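PDB 4UZR: putative uncharacterized protein PH1500 from Pyrococcus horikoshii, which is of unknown function, possibly binding ATP, and assembles as a dodecamer with a 12-bladed beta-propeller. Local coordinates for residues 21-26 against 64-69. Numbering follows the deposited sequence.
Sequences VIRIKL and TKITLV
Arg-23 of helix 18-26 meets Ile-66 and Thr-64 in a small, mixed helix-to-sheet contact, an arginine lying along an isoleucine, in the CDC48 domain 2-like, beta-clam part of the chain. The helix lies against a four-stranded mixed sheet, and strand 65-69 is its outermost strand on one side within this chain; the two segments bury 167 Å² together. The nearest CA atoms, of Arg-23 and Ile-66, are 8.9 Å apart, so side chains bridge the gap. Arg-23 spans it extended from CG to NE, passing alongside Ile-66, whose side chain comes the other way. Its last torsion, chi4 91°, turns the guanidinium across the chain, with the face on the CG side toward Ile-66. The extended chi2 of Ile-66 (-180°) carries CD1 toward the helix. This methyl packs over that face, toward its rim, 3.9 Å from Arg-23 NH1, and also touches the aliphatic stem, 4.0 Å from Arg-23 CG. Farther along, Thr-64 O is 2.8 Å from Arg-23 NH2; it lies obliquely to the group, and the angle is too poor to count as a hydrogen bond. Thr-64 OG1 is hydrogen-bonded to Ser-2 OG and to Glu-61 N, while Ile-66 also packs on Leu-6 of strand 3-8. On the helix, neighbouring Ile-22 turns inward onto Ile-39 and Phe-48. Thr-67 and Leu-68 pair antiparallel with a strand of a second subunit, continuing the sheet across the interface. Arg-23 thus uses CG and one guanidinium face against a buried isoleucine methyl, and its positive end probably gains a loosely directed electrostatic attraction to the Thr-64 carbonyl.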
loop_
_atom_site.group_PDB
_atom_site.type_symbol
_atom_site.label_atom_id
_atom_site.label_comp_id
_atom_site.label_asym_id
_atom_site.label_seq_id
_atom_site.Cartn_x
_atom_site.Cartn_y
_atom_site.Cartn_z
ATOM N N VAL A 21 49.922 8.100 5.156
ATOM C CA VAL A 21 50.004 9.007 4.015
ATOM C C VAL A 21 48.987 10.141 4.154
ATOM O O VAL A 21 49.312 11.321 3.939
ATOM C CB VAL A 21 49.758 8.255 2.691
ATOM C CG1 VAL A 21 49.802 9.214 1.512
ATOM C CG2 VAL A 21 50.788 7.148 2.516
ATOM N N ILE A 22 47.762 9.782 4.536
ATOM C CA ILE A 22 46.714 10.778 4.769
ATOM C C ILE A 22 47.147 11.781 5.835
ATOM O O ILE A 22 46.942 12.992 5.697
ATOM C CB ILE A 22 45.381 10.121 5.189
ATOM C CG1 ILE A 22 44.802 9.304 4.033
ATOM C CG2 ILE A 22 44.379 11.172 5.637
ATOM C CD1 ILE A 22 43.392 8.819 4.274
ATOM N N ARG A 23 47.766 11.260 6.888
ATOM C CA ARG A 23 48.257 12.070 7.993
ATOM C C ARG A 23 49.288 13.076 7.499
ATOM O O ARG A 23 49.257 14.245 7.887
ATOM C CB ARG A 23 48.864 11.182 9.078
ATOM C CG ARG A 23 48.053 11.139 10.360
ATOM C CD ARG A 23 48.804 10.404 11.453
ATOM N NE ARG A 23 48.064 10.394 12.711
ATOM C CZ ARG A 23 47.206 9.443 13.063
ATOM N NH1 ARG A 23 46.984 8.415 12.255
ATOM N NH2 ARG A 23 46.575 9.515 14.227
ATOM N N ILE A 24 50.208 12.618 6.652
ATOM C CA ILE A 24 51.203 13.518 6.070
ATOM C C ILE A 24 50.535 14.587 5.203
ATOM O O ILE A 24 50.978 15.738 5.166
ATOM C CB ILE A 24 52.263 12.751 5.246
ATOM C CG1 ILE A 24 53.046 11.793 6.143
ATOM C CG2 ILE A 24 53.228 13.714 4.571
ATOM C CD1 ILE A 24 53.953 10.853 5.379
ATOM N N LYS A 25 49.451 14.216 4.528
ATOM C CA LYS A 25 48.720 15.177 3.703
ATOM C C LYS A 25 47.983 16.247 4.510
ATOM O O LYS A 25 47.890 17.397 4.079
ATOM C CB LYS A 25 47.729 14.459 2.784
ATOM C CG LYS A 25 47.405 15.231 1.513
ATOM C CD LYS A 25 48.469 15.026 0.445
ATOM N N LEU A 26 47.461 15.870 5.674
ATOM C CA LEU A 26 46.602 16.768 6.443
ATOM C C LEU A 26 47.298 17.453 7.620
ATOM O O LEU A 26 46.647 18.136 8.411
ATOM C CB LEU A 26 45.362 16.024 6.943
ATOM C CG LEU A 26 44.389 15.521 5.874
ATOM C CD1 LEU A 26 43.208 14.812 6.518
ATOM C CD2 LEU A 26 43.917 16.671 4.996
ATOM N N THR A 64 45.212 13.266 16.660
ATOM C CA THR A 64 43.906 13.121 16.033
ATOM C C THR A 64 43.619 11.657 15.701
ATOM O O THR A 64 44.381 11.016 14.977
ATOM C CB THR A 64 43.809 13.966 14.756
ATOM O OG1 THR A 64 43.939 15.354 15.091
ATOM C CG2 THR A 64 42.477 13.734 14.068
ATOM N N LYS A 65 42.517 11.132 16.228
ATOM C CA LYS A 65 42.133 9.750 15.960
ATOM C C LYS A 65 41.475 9.631 14.594
ATOM O O LYS A 65 40.547 10.374 14.278
ATOM C CB LYS A 65 41.193 9.231 17.050
ATOM C CG LYS A 65 41.840 9.143 18.421
ATOM C CD LYS A 65 40.853 8.685 19.481
ATOM C CE LYS A 65 41.545 8.498 20.821
ATOM N NZ LYS A 65 40.630 7.945 21.855
ATOM N N ILE A 66 41.959 8.694 13.784
ATOM C CA ILE A 66 41.408 8.483 12.448
ATOM C C ILE A 66 40.789 7.095 12.294
ATOM O O ILE A 66 41.425 6.081 12.583
ATOM C CB ILE A 66 42.477 8.688 11.356
ATOM C CG1 ILE A 66 43.088 10.087 11.460
ATOM C CG2 ILE A 66 41.879 8.472 9.976
ATOM C CD1 ILE A 66 44.143 10.367 10.413
ATOM N N THR A 67 39.545 7.066 11.829
ATOM C CA THR A 67 38.780 5.830 11.703
ATOM C C THR A 67 38.310 5.623 10.266
ATOM O O THR A 67 37.820 6.555 9.629
ATOM C CB THR A 67 37.555 5.833 12.646
ATOM O OG1 THR A 67 37.999 5.888 14.008
ATOM C CG2 THR A 67 36.712 4.583 12.453
ATOM N N LEU A 68 38.474 4.409 9.752
ATOM C CA LEU A 68 37.939 4.069 8.438
ATOM C C LEU A 68 36.484 3.621 8.555
ATOM O O LEU A 68 36.156 2.718 9.323
ATOM C CB LEU A 68 38.780 2.979 7.770
ATOM C CG LEU A 68 38.240 2.378 6.467
ATOM C CD1 LEU A 68 38.069 3.435 5.387
ATOM C CD2 LEU A 68 39.150 1.261 5.982
ATOM N N VAL A 69 35.622 4.277 7.788
ATOM C CA VAL A 69 34.189 4.008 7.781
ATOM C C VAL A 69 33.782 3.383 6.447
ATOM O O VAL A 69 34.288 3.775 5.398
ATOM C CB VAL A 69 33.376 5.298 8.069
ATOM C CG1 VAL A 69 31.919 5.138 7.676
ATOM C CG2 VAL A 69 33.496 5.681 9.539
#